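Local coordinates for protein putative methyltransferase (Emericella variicolor, PDB 7DMB) that probably transfers methyl groups from S-adenosylmethionine as a trans-acting methyltransferase of calbistrin biosynthesis, and holds the by-product S-adenosyl-L-homocysteine in this crystal, at residues R201-G206 / R299-P304; S231-D236 / Q269-G274; L34-D39 / Y276-A281. One frame throughout, in Å; residues are numbered along the deposited sequence.

Interaction 1. Residues R201-G206 / R299-P304; sequences RILEIG and RTLLQP. With SAH (S-adenosyl-L-homocysteine), chain C.
L203 and L301 mark the closest approach of the two backbones, their CA atoms 8.6 Å apart, so the segments meet through side chains alone. Residues 201-205 run along the first strand of the class I, Rossmann-like methyltransferase fold, inside its seven-stranded sheet, between 229-236 and 276-282. Residues 299-301 belong to the end of helix 291-301, which packs on one face of that sheet. Near the end of the helix L302 N bonds R299 O (3.0 Å), and the chain passes into the short strand 302-303. Alternation along strand 200-205 points L203 and I205 at the helix end and R201 at Q303 just beyond it, while I202 and E204 face the other way, toward helix 211-220.

L301 is the hub. Its CD1 methyl meets L203 CD2 at 4.1 Å and I205 CD1 at 4.4 Å; the side chains of L203 and L301 cross at about a right angle, so methyl touches methyl and the chains do not run alongside. F271 and V233 add to this hydrophobic layer. I205 also works on the ligand side: its other branch, CG2, sits 4.0 Å from C2 of the SAH adenine.

Near the start of the strand two polar side chains meet, but the touch itself is R201 NH2 against Q303 CB, at 4.0 Å. The R201 chain bends at chi3 (-59°) to get there, and the guanidinium and amide planes are 63° apart. Neither end group bonds to the other. R201 NH2, in a salt bridge, and Q303 NE2 share D277 OD1, while Q303 OE1 takes K305 N.

Beyond the strand the chain enters the glycine-rich turn, where the carbonyl O of G206 accepts a hydrogen bond from the SAH amino N at 2.9 Å.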
loop_
_atom_site.group_PDB
_atom_site.type_symbol
_atom_site.label_atom_id
_atom_site.label_comp_id
_atom_site.label_asym_id
_atom_site.label_seq_id
_atom_site.Cartn_x
_atom_site.Cartn_y
_atom_site.Cartn_z
ATOM N N ARG A 201 16.018 -14.206 -9.038
ATOM C CA ARG A 201 16.435 -12.815 -9.188
ATOM C C ARG A 201 15.205 -11.939 -8.941
ATOM O O ARG A 201 14.237 -11.989 -9.705
ATOM C CB ARG A 201 17.046 -12.594 -10.573
ATOM C CG ARG A 201 18.259 -13.512 -10.837
ATOM C CD ARG A 201 18.662 -13.561 -12.309
ATOM N NE ARG A 201 17.571 -14.030 -13.169
ATOM C CZ ARG A 201 17.554 -13.912 -14.499
ATOM N NH1 ARG A 201 18.578 -13.348 -15.124
ATOM N NH2 ARG A 201 16.514 -14.350 -15.210
ATOM N N ILE A 202 15.222 -11.183 -7.842
ATOM C CA ILE A 202 14.072 -10.400 -7.388
ATOM C C ILE A 202 14.450 -8.926 -7.405
ATOM O O ILE A 202 15.560 -8.558 -7.000
ATOM C CB ILE A 202 13.585 -10.772 -5.967
ATOM C CG1 ILE A 202 13.181 -12.226 -5.855
ATOM C CG2 ILE A 202 12.373 -9.915 -5.558
ATOM C CD1 ILE A 202 14.131 -13.011 -4.982
ATOM N N LEU A 203 13.520 -8.086 -7.863
ATOM C CA LEU A 203 13.644 -6.642 -7.750
ATOM C C LEU A 203 12.365 -6.118 -7.119
ATOM O O LEU A 203 11.268 -6.487 -7.552
ATOM C CB LEU A 203 13.875 -5.988 -9.115
ATOM C CG LEU A 203 14.193 -4.486 -9.120
ATOM C CD1 LEU A 203 15.319 -4.172 -10.107
ATOM C CD2 LEU A 203 12.956 -3.686 -9.449
ATOM N N GLU A 204 12.482 -5.274 -6.098
ATOM C CA GLU A 204 11.294 -4.630 -5.529
ATOM C C GLU A 204 11.276 -3.142 -5.887
ATOM O O GLU A 204 12.246 -2.416 -5.616
ATOM C CB GLU A 204 11.214 -4.823 -4.014
ATOM C CG GLU A 204 10.056 -4.057 -3.384
ATOM C CD GLU A 204 9.907 -4.375 -1.930
ATOM O OE1 GLU A 204 10.740 -5.165 -1.424
ATOM O OE2 GLU A 204 8.969 -3.843 -1.292
ATOM N N ILE A 205 10.178 -2.707 -6.527
ATOM C CA ILE A 205 9.920 -1.301 -6.832
ATOM C C ILE A 205 9.450 -0.599 -5.564
ATOM O O ILE A 205 8.676 -1.164 -4.784
ATOM C CB ILE A 205 8.843 -1.160 -7.935
ATOM C CG1 ILE A 205 9.160 -2.020 -9.160
ATOM C CG2 ILE A 205 8.640 0.319 -8.327
ATOM C CD1 ILE A 205 10.321 -1.516 -9.926
ATOM N N GLY A 206 9.885 0.648 -5.378
ATOM C CA GLY A 206 9.414 1.514 -4.304
ATOM C C GLY A 206 9.300 0.847 -2.947
ATOM O O GLY A 206 8.282 0.975 -2.270
ATOM N N ARG A 299 7.592 -4.767 -17.147
ATOM C CA ARG A 299 7.768 -5.898 -18.058
ATOM C C ARG A 299 9.163 -5.908 -18.671
ATOM O O ARG A 299 9.763 -6.977 -18.863
ATOM C CB ARG A 299 6.713 -5.860 -19.168
ATOM C CG ARG A 299 6.832 -7.037 -20.154
ATOM C CD ARG A 299 6.338 -6.660 -21.534
ATOM N NE ARG A 299 5.665 -7.767 -22.216
ATOM C CZ ARG A 299 6.227 -8.526 -23.154
ATOM N NH1 ARG A 299 7.491 -8.312 -23.520
ATOM N NH2 ARG A 299 5.532 -9.508 -23.718
ATOM N N THR A 300 9.687 -4.725 -18.999
ATOM C CA THR A 300 11.049 -4.624 -19.518
ATOM C C THR A 300 12.048 -5.319 -18.599
ATOM O O THR A 300 12.979 -5.984 -19.072
ATOM C CB THR A 300 11.416 -3.147 -19.712
ATOM O OG1 THR A 300 10.652 -2.618 -20.801
ATOM C CG2 THR A 300 12.893 -2.966 -20.004
ATOM N N LEU A 301 11.848 -5.206 -17.277
ATOM C CA LEU A 301 12.762 -5.815 -16.314
ATOM C C LEU A 301 12.626 -7.333 -16.236
ATOM O O LEU A 301 13.587 -8.008 -15.833
ATOM C CB LEU A 301 12.543 -5.204 -14.922
ATOM C CG LEU A 301 12.988 -3.752 -14.736
ATOM C CD1 LEU A 301 12.358 -3.123 -13.504
ATOM C CD2 LEU A 301 14.518 -3.666 -14.649
ATOM N N LEU A 302 11.476 -7.889 -16.614
ATOM C CA LEU A 302 11.195 -9.302 -16.366
ATOM C C LEU A 302 11.683 -10.212 -17.494
ATOM O O LEU A 302 11.605 -9.862 -18.673
ATOM C CB LEU A 302 9.693 -9.496 -16.166
ATOM C CG LEU A 302 9.211 -8.951 -14.819
ATOM C CD1 LEU A 302 7.683 -8.790 -14.778
ATOM C CD2 LEU A 302 9.713 -9.882 -13.700
ATOM N N GLN A 303 12.176 -11.395 -17.116
ATOM C CA GLN A 303 12.505 -12.437 -18.076
ATOM C C GLN A 303 11.205 -12.934 -18.725
ATOM O O GLN A 303 10.117 -12.627 -18.243
ATOM C CB GLN A 303 13.291 -13.567 -17.422
ATOM C CG GLN A 303 12.526 -14.388 -16.407
ATOM C CD GLN A 303 12.462 -15.856 -16.762
ATOM O OE1 GLN A 303 12.302 -16.233 -17.932
ATOM N NE2 GLN A 303 12.581 -16.707 -15.745
ATOM N N PRO A 304 11.276 -13.647 -19.857
ATOM C CA PRO A 304 10.028 -13.948 -20.603
ATOM C C PRO A 304 9.014 -14.758 -19.810
ATOM O O PRO A 304 7.815 -14.653 -20.090
ATOM C CB PRO A 304 10.521 -14.707 -21.851
ATOM C CG PRO A 304 11.971 -15.041 -21.600
ATOM C CD PRO A 304 12.485 -14.095 -20.569
HETATM N N SAH C . 6.538 -0.119 -0.214
HETATM C CA SAH C . 6.303 0.994 0.747
HETATM C CB SAH C . 4.811 1.308 0.905
HETATM C CG SAH C . 4.273 2.190 -0.201
HETATM S SD SAH C . 4.877 3.905 -0.149
HETATM C C SAH C . 6.900 0.621 2.107
HETATM O O SAH C . 7.509 1.527 2.712
HETATM O OXT SAH C . 6.759 -0.564 2.491
HETATM C "C5'" SAH C . 5.314 4.170 -1.887
HETATM C "C4'" SAH C . 6.808 4.080 -2.118
HETATM O "O4'" SAH C . 7.063 4.113 -3.544
HETATM C "C3'" SAH C . 7.601 5.238 -1.507
HETATM O "O3'" SAH C . 8.723 4.721 -0.804
HETATM C "C2'" SAH C . 7.982 6.085 -2.727
HETATM O "O2'" SAH C . 9.194 6.796 -2.601
HETATM C "C1'" SAH C . 8.091 5.032 -3.821
HETATM N N9 SAH C . 7.860 5.574 -5.156
HETATM C C8 SAH C . 7.000 6.597 -5.466
HETATM N N7 SAH C . 6.970 6.888 -6.741
HETATM C C5 SAH C . 7.879 6.011 -7.313
HETATM C C6 SAH C . 8.300 5.824 -8.644
HETATM N N6 SAH C . 7.850 6.545 -9.666
HETATM N N1 SAH C . 9.222 4.857 -8.877
HETATM C C2 SAH C . 9.672 4.139 -7.840
HETATM N N3 SAH C . 9.345 4.224 -6.553
HETATM C C4 SAH C . 8.434 5.191 -6.346
#

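Interaction 2. Residues S231-D236 / Q269-G274; sequences SYVFTD and QGFEAG. With SAH (S-adenosyl-L-homocysteine), chain C.
F271 and T235 are brought together by similar rotations: F271 holds its ring carbon CG opposite its own carbonyl carbon (chi1 -69°), and T235 places CG2 likewise, with OG1 turned between the backbone N and the carbonyl carbon (chi1 71°). The two side chains come from opposite directions. T235 CG2 lies 4.1 Å from both CE1 and CZ of the F271 ring, obliquely to it, whereas V233 CG1 comes in at the ring edge, close to its plane, 4.2 Å from CE1. With its methyl spent on the ring, T235 uses its hydroxyl on the neighbouring strand, bonding E204 O.

The ring hangs from the loop between strands 255-259 and 276-282 and covers part of one face of the second strand of the Rossmann-like sheet, with L203 and L301 beside it and R258 in a cation-pi contact.

Further along that strand, D236 occupies the acidic position that in class I methyltransferases typically holds the ribose. Its carboxylate accepts both SAH sugar hydroxyls, O2' on OD1 at 2.7 Å and O3' on OD2 at 2.6 Å. Two hydroxyls on two different oxygens, with S238 N also on OD1, should hold the carboxylate's rotation about CB-CG. The chemistry thus divides along one strand: apolar methyl-to-ring cover over V233 and T235, and at its end a pair of short hydrogen bonds to a carboxylate, probably charged, where the ribose of SAH is gripped.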
loop_
_atom_site.group_PDB
_atom_site.type_symbol
_atom_site.label_atom_id
_atom_site.label_comp_id
_atom_site.label_asym_id
_atom_site.label_seq_id
_atom_site.Cartn_x
_atom_site.Cartn_y
_atom_site.Cartn_z
ATOM N N SER A 231 19.721 -13.011 -5.617
ATOM C CA SER A 231 19.927 -11.574 -5.649
ATOM C C SER A 231 18.593 -10.906 -5.333
ATOM O O SER A 231 17.580 -11.214 -5.974
ATOM C CB SER A 231 20.447 -11.162 -7.036
ATOM O OG SER A 231 20.670 -9.777 -7.149
ATOM N N TYR A 232 18.589 -10.009 -4.351
ATOM C CA TYR A 232 17.435 -9.152 -4.077
ATOM C C TYR A 232 17.841 -7.710 -4.350
ATOM O O TYR A 232 18.685 -7.158 -3.638
ATOM C CB TYR A 232 16.943 -9.321 -2.635
ATOM C CG TYR A 232 15.544 -8.786 -2.385
ATOM C CD1 TYR A 232 14.487 -9.655 -2.147
ATOM C CD2 TYR A 232 15.280 -7.413 -2.398
ATOM C CE1 TYR A 232 13.208 -9.186 -1.931
ATOM C CE2 TYR A 232 13.986 -6.932 -2.189
ATOM C CZ TYR A 232 12.956 -7.824 -1.947
ATOM O OH TYR A 232 11.667 -7.378 -1.728
ATOM N N VAL A 233 17.245 -7.097 -5.370
ATOM C CA VAL A 233 17.476 -5.687 -5.678
ATOM C C VAL A 233 16.361 -4.878 -5.012
ATOM O O VAL A 233 15.209 -4.895 -5.445
ATOM C CB VAL A 233 17.554 -5.433 -7.185
ATOM C CG1 VAL A 233 17.895 -3.985 -7.437
ATOM C CG2 VAL A 233 18.603 -6.373 -7.843
ATOM N N PHE A 234 16.714 -4.201 -3.923
ATOM C CA PHE A 234 15.838 -3.280 -3.201
ATOM C C PHE A 234 15.911 -1.919 -3.882
ATOM O O PHE A 234 16.985 -1.308 -3.926
ATOM C CB PHE A 234 16.306 -3.206 -1.744
ATOM C CG PHE A 234 15.457 -2.340 -0.821
ATOM C CD1 PHE A 234 14.689 -2.924 0.172
ATOM C CD2 PHE A 234 15.492 -0.952 -0.894
ATOM C CE1 PHE A 234 13.931 -2.144 1.049
ATOM C CE2 PHE A 234 14.745 -0.167 -0.025
ATOM C CZ PHE A 234 13.958 -0.762 0.944
ATOM N N THR A 235 14.799 -1.452 -4.451
ATOM C CA THR A 235 14.806 -0.149 -5.107
ATOM C C THR A 235 13.682 0.730 -4.585
ATOM O O THR A 235 12.673 0.263 -4.043
ATOM C CB THR A 235 14.712 -0.231 -6.654
ATOM O OG1 THR A 235 13.401 -0.651 -7.069
ATOM C CG2 THR A 235 15.767 -1.185 -7.205
ATOM N N ASP A 236 13.903 2.029 -4.758
ATOM C CA ASP A 236 12.917 3.064 -4.506
ATOM C C ASP A 236 13.261 4.198 -5.454
ATOM O O ASP A 236 14.355 4.239 -6.025
ATOM C CB ASP A 236 12.920 3.531 -3.032
ATOM C CG ASP A 236 11.639 4.286 -2.642
ATOM O OD1 ASP A 236 11.597 5.524 -2.822
ATOM O OD2 ASP A 236 10.677 3.638 -2.173
ATOM N N GLN A 269 18.158 3.968 -16.926
ATOM C CA GLN A 269 18.567 4.211 -15.543
ATOM C C GLN A 269 19.645 3.250 -15.048
ATOM O O GLN A 269 20.065 3.372 -13.892
ATOM C CB GLN A 269 17.351 4.138 -14.608
ATOM C CG GLN A 269 16.269 5.172 -14.925
ATOM C CD GLN A 269 15.069 5.038 -14.024
ATOM O OE1 GLN A 269 15.145 5.315 -12.818
ATOM N NE2 GLN A 269 13.955 4.589 -14.592
ATOM N N GLY A 270 20.100 2.309 -15.873
ATOM C CA GLY A 270 21.169 1.410 -15.491
ATOM C C GLY A 270 20.768 -0.001 -15.112
ATOM O O GLY A 270 21.586 -0.711 -14.510
ATOM N N PHE A 271 19.549 -0.426 -15.445
ATOM C CA PHE A 271 19.038 -1.754 -15.140
ATOM C C PHE A 271 19.003 -2.593 -16.412
ATOM O O PHE A 271 18.842 -2.062 -17.514
ATOM C CB PHE A 271 17.639 -1.656 -14.505
ATOM C CG PHE A 271 17.665 -1.057 -13.121
ATOM C CD1 PHE A 271 17.782 -1.873 -11.997
ATOM C CD2 PHE A 271 17.664 0.323 -12.946
ATOM C CE1 PHE A 271 17.845 -1.329 -10.722
ATOM C CE2 PHE A 271 17.730 0.882 -11.672
ATOM C CZ PHE A 271 17.818 0.048 -10.558
ATOM N N GLU A 272 19.178 -3.909 -16.255
ATOM C CA GLU A 272 19.289 -4.814 -17.397
ATOM C C GLU A 272 17.912 -5.360 -17.762
ATOM O O GLU A 272 17.200 -5.883 -16.904
ATOM C CB GLU A 272 20.256 -5.962 -17.093
ATOM C CG GLU A 272 20.223 -7.065 -18.122
ATOM C CD GLU A 272 21.408 -8.018 -18.038
ATOM O OE1 GLU A 272 21.780 -8.565 -19.096
ATOM O OE2 GLU A 272 21.955 -8.223 -16.929
ATOM N N ALA A 273 17.544 -5.241 -19.036
ATOM C CA ALA A 273 16.250 -5.732 -19.492
ATOM C C ALA A 273 16.176 -7.251 -19.374
ATOM O O ALA A 273 17.122 -7.964 -19.717
ATOM C CB ALA A 273 16.007 -5.310 -20.937
ATOM N N GLY A 274 15.041 -7.741 -18.879
ATOM C CA GLY A 274 14.780 -9.168 -18.825
ATOM C C GLY A 274 15.622 -9.948 -17.842
ATOM O O GLY A 274 15.728 -11.173 -17.969
HETATM N N SAH C . 6.538 -0.119 -0.214
HETATM C CA SAH C . 6.303 0.994 0.747
HETATM C CB SAH C . 4.811 1.308 0.905
HETATM C CG SAH C . 4.273 2.190 -0.201
HETATM S SD SAH C . 4.877 3.905 -0.149
HETATM C C SAH C . 6.900 0.621 2.107
HETATM O O SAH C . 7.509 1.527 2.712
HETATM O OXT SAH C . 6.759 -0.564 2.491
HETATM C "C5'" SAH C . 5.314 4.170 -1.887
HETATM C "C4'" SAH C . 6.808 4.080 -2.118
HETATM O "O4'" SAH C . 7.063 4.113 -3.544
HETATM C "C3'" SAH C . 7.601 5.238 -1.507
HETATM O "O3'" SAH C . 8.723 4.721 -0.804
HETATM C "C2'" SAH C . 7.982 6.085 -2.727
HETATM O "O2'" SAH C . 9.194 6.796 -2.601
HETATM C "C1'" SAH C . 8.091 5.032 -3.821
HETATM N N9 SAH C . 7.860 5.574 -5.156
HETATM C C8 SAH C . 7.000 6.597 -5.466
HETATM N N7 SAH C . 6.970 6.888 -6.741
HETATM C C5 SAH C . 7.879 6.011 -7.313
HETATM C C6 SAH C . 8.300 5.824 -8.644
HETATM N N6 SAH C . 7.850 6.545 -9.666
HETATM N N1 SAH C . 9.222 4.857 -8.877
HETATM C C2 SAH C . 9.672 4.139 -7.840
HETATM N N3 SAH C . 9.345 4.224 -6.553
HETATM C C4 SAH C . 8.434 5.191 -6.346
#

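Interaction 3. Residues L34-D39 / Y276-A281; sequences LQWTPD and YDVVIA
The W36 indole meets V278 by its edge: CG2 of the valine lies in the ring plane, 3.6 Å from CH2 and 4.1 Å from CZ2. Over one face, toward its rim, stands CB of L34, two residues earlier, 4.3 Å above the plane. D277 O approaches CZ2 obliquely at 3.9 Å, and D277 CB is 4.4 Å from the same atom, so the benzo end of the ring is set against the backbone corner at D277.

That corner is where strand 276-282 is broken. The chain turns at D277 before V278 resumes the extended course into the central sheet. V278 carries CG1 opposite its backbone N (chi1 -177°), which leaves CG2 as the methyl that meets the tryptophan; the two side chains cross at about a right angle. No hydrogen bond joins the segments. The polar edge of the indole is used elsewhere, NE1 donating to K305 O, just before strand 306-313, and this bond, with the edge contact at the far end of the ring, limits how the indole can turn.

The contact therefore ties the loop between the small strands 31-32 and 43-44, near the N-terminus of the model, to the fourth strand of the methyltransferase sheet, away from the SAH site. Helix 187-196 lies alongside, M193 touching both W36 and V278 and T196 reaching the indole as well. Strand 200-205 contributes L200 to the tryptophan's surroundings, and F307 of strand 306-313 packs on L34.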
loop_
_atom_site.group_PDB
_atom_site.type_symbol
_atom_site.label_atom_id
_atom_site.label_comp_id
_atom_site.label_asym_id
_atom_site.label_seq_id
_atom_site.Cartn_x
_atom_site.Cartn_y
_atom_site.Cartn_z
ATOM N N LEU A 34 3.229 -21.378 -11.866
ATOM C CA LEU A 34 4.447 -20.634 -12.176
ATOM C C LEU A 34 5.069 -21.053 -13.505
ATOM O O LEU A 34 5.646 -20.212 -14.203
ATOM C CB LEU A 34 5.454 -20.794 -11.040
ATOM C CG LEU A 34 4.975 -20.257 -9.691
ATOM C CD1 LEU A 34 5.970 -20.606 -8.614
ATOM C CD2 LEU A 34 4.777 -18.740 -9.764
ATOM N N GLN A 35 4.967 -22.334 -13.869
ATOM C CA GLN A 35 5.467 -22.837 -15.157
ATOM C C GLN A 35 6.957 -22.529 -15.366
ATOM O O GLN A 35 7.385 -22.159 -16.459
ATOM C CB GLN A 35 4.621 -22.292 -16.314
ATOM C CG GLN A 35 3.193 -22.854 -16.363
ATOM C CD GLN A 35 2.301 -22.108 -17.337
ATOM O OE1 GLN A 35 2.780 -21.464 -18.268
ATOM N NE2 GLN A 35 0.987 -22.190 -17.124
ATOM N N TRP A 36 7.752 -22.672 -14.306
ATOM C CA TRP A 36 9.200 -22.476 -14.384
ATOM C C TRP A 36 9.976 -23.782 -14.516
ATOM O O TRP A 36 11.162 -23.758 -14.862
ATOM C CB TRP A 36 9.701 -21.733 -13.137
ATOM C CG TRP A 36 9.350 -20.257 -13.086
ATOM C CD1 TRP A 36 8.886 -19.478 -14.112
ATOM C CD2 TRP A 36 9.441 -19.397 -11.943
ATOM N NE1 TRP A 36 8.688 -18.191 -13.680
ATOM C CE2 TRP A 36 9.016 -18.114 -12.352
ATOM C CE3 TRP A 36 9.844 -19.588 -10.615
ATOM C CZ2 TRP A 36 8.979 -17.028 -11.478
ATOM C CZ3 TRP A 36 9.813 -18.512 -9.751
ATOM C CH2 TRP A 36 9.387 -17.243 -10.189
ATOM N N THR A 37 9.344 -24.902 -14.213
ATOM C CA THR A 37 9.911 -26.234 -14.325
ATOM C C THR A 37 8.824 -27.119 -14.906
ATOM O O THR A 37 7.643 -26.753 -14.878
ATOM C CB THR A 37 10.358 -26.776 -12.960
ATOM O OG1 THR A 37 9.266 -26.674 -12.040
ATOM C CG2 THR A 37 11.547 -25.992 -12.427
ATOM N N PRO A 38 9.179 -28.286 -15.446
ATOM C CA PRO A 38 8.128 -29.231 -15.849
ATOM C C PRO A 38 7.276 -29.690 -14.674
ATOM O O PRO A 38 6.165 -30.190 -14.892
ATOM C CB PRO A 38 8.909 -30.393 -16.480
ATOM C CG PRO A 38 10.302 -30.261 -15.965
ATOM C CD PRO A 38 10.530 -28.793 -15.749
ATOM N N ASP A 39 7.755 -29.495 -13.437
ATOM C CA ASP A 39 7.059 -29.857 -12.203
ATOM C C ASP A 39 5.693 -29.192 -12.045
ATOM O O ASP A 39 4.944 -29.578 -11.138
ATOM C CB ASP A 39 7.876 -29.467 -10.958
ATOM C CG ASP A 39 9.359 -29.825 -11.047
ATOM O OD1 ASP A 39 9.718 -30.789 -11.763
ATOM O OD2 ASP A 39 10.168 -29.134 -10.385
ATOM N N TYR A 276 15.242 -10.370 -14.511
ATOM C CA TYR A 276 14.608 -10.611 -13.224
ATOM C C TYR A 276 13.444 -11.571 -13.383
ATOM O O TYR A 276 12.678 -11.497 -14.354
ATOM C CB TYR A 276 14.146 -9.291 -12.582
ATOM C CG TYR A 276 15.320 -8.387 -12.253
ATOM C CD1 TYR A 276 16.067 -8.574 -11.087
ATOM C CD2 TYR A 276 15.704 -7.372 -13.121
ATOM C CE1 TYR A 276 17.176 -7.745 -10.792
ATOM C CE2 TYR A 276 16.793 -6.551 -12.838
ATOM C CZ TYR A 276 17.528 -6.747 -11.678
ATOM O OH TYR A 276 18.582 -5.913 -11.411
ATOM N N ASP A 277 13.315 -12.465 -12.410
ATOM C CA ASP A 277 12.265 -13.468 -12.419
ATOM C C ASP A 277 10.994 -12.957 -11.766
ATOM O O ASP A 277 9.893 -13.299 -12.203
ATOM C CB ASP A 277 12.759 -14.725 -11.707
ATOM C CG ASP A 277 14.086 -15.182 -12.242
ATOM O OD1 ASP A 277 14.153 -15.389 -13.477
ATOM O OD2 ASP A 277 15.063 -15.282 -11.455
ATOM N N VAL A 278 11.126 -12.156 -10.714
ATOM C CA VAL A 278 9.982 -11.635 -9.976
ATOM C C VAL A 278 10.246 -10.166 -9.683
ATOM O O VAL A 278 11.325 -9.805 -9.191
ATOM C CB VAL A 278 9.715 -12.413 -8.666
ATOM C CG1 VAL A 278 8.460 -11.877 -7.962
ATOM C CG2 VAL A 278 9.553 -13.913 -8.943
ATOM N N VAL A 279 9.275 -9.317 -9.998
ATOM C CA VAL A 279 9.285 -7.920 -9.572
ATOM C C VAL A 279 8.214 -7.766 -8.502
ATOM O O VAL A 279 7.066 -8.181 -8.709
ATOM C CB VAL A 279 9.044 -6.952 -10.748
ATOM C CG1 VAL A 279 8.727 -5.551 -10.244
ATOM C CG2 VAL A 279 10.257 -6.921 -11.674
ATOM N N ILE A 280 8.596 -7.199 -7.357
ATOM C CA ILE A 280 7.684 -6.952 -6.242
ATOM C C ILE A 280 7.342 -5.464 -6.205
ATOM O O ILE A 280 8.225 -4.611 -6.378
ATOM C CB ILE A 280 8.295 -7.391 -4.894
ATOM C CG1 ILE A 280 8.893 -8.814 -4.959
ATOM C CG2 ILE A 280 7.281 -7.250 -3.753
ATOM C CD1 ILE A 280 7.878 -9.886 -4.859
ATOM N N ALA A 281 6.064 -5.146 -5.953
ATOM C CA ALA A 281 5.655 -3.753 -5.765
ATOM C C ALA A 281 4.460 -3.670 -4.819
ATOM O O ALA A 281 3.405 -4.256 -5.096
ATOM C CB ALA A 281 5.332 -3.106 -7.113
#

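Overall arrangement
All three contacts bear on one sheet, at strands 200-205, 229-236 and 276-282, which lie side by side with 200-205 in the middle. Interaction 2 is core, its touching residues all buried; interaction 1 is buried at its leucines and isoleucine but partly exposed at R201 and Q303; interaction 3 brings the partly exposed W36 of a mostly exposed loop onto buried D277 and V278. Interactions 1 and 2 share one hydrophobic layer and each extends to SAH. Backbone pairing joins interactions 1 and 3, with I205 N to I280 O at 2.7 Å, and Y276 packs on V233 to connect 3 with 2. Interaction 1 mixes aliphatic packing with a charged end; interactions 2 and 3 each use an aromatic ring.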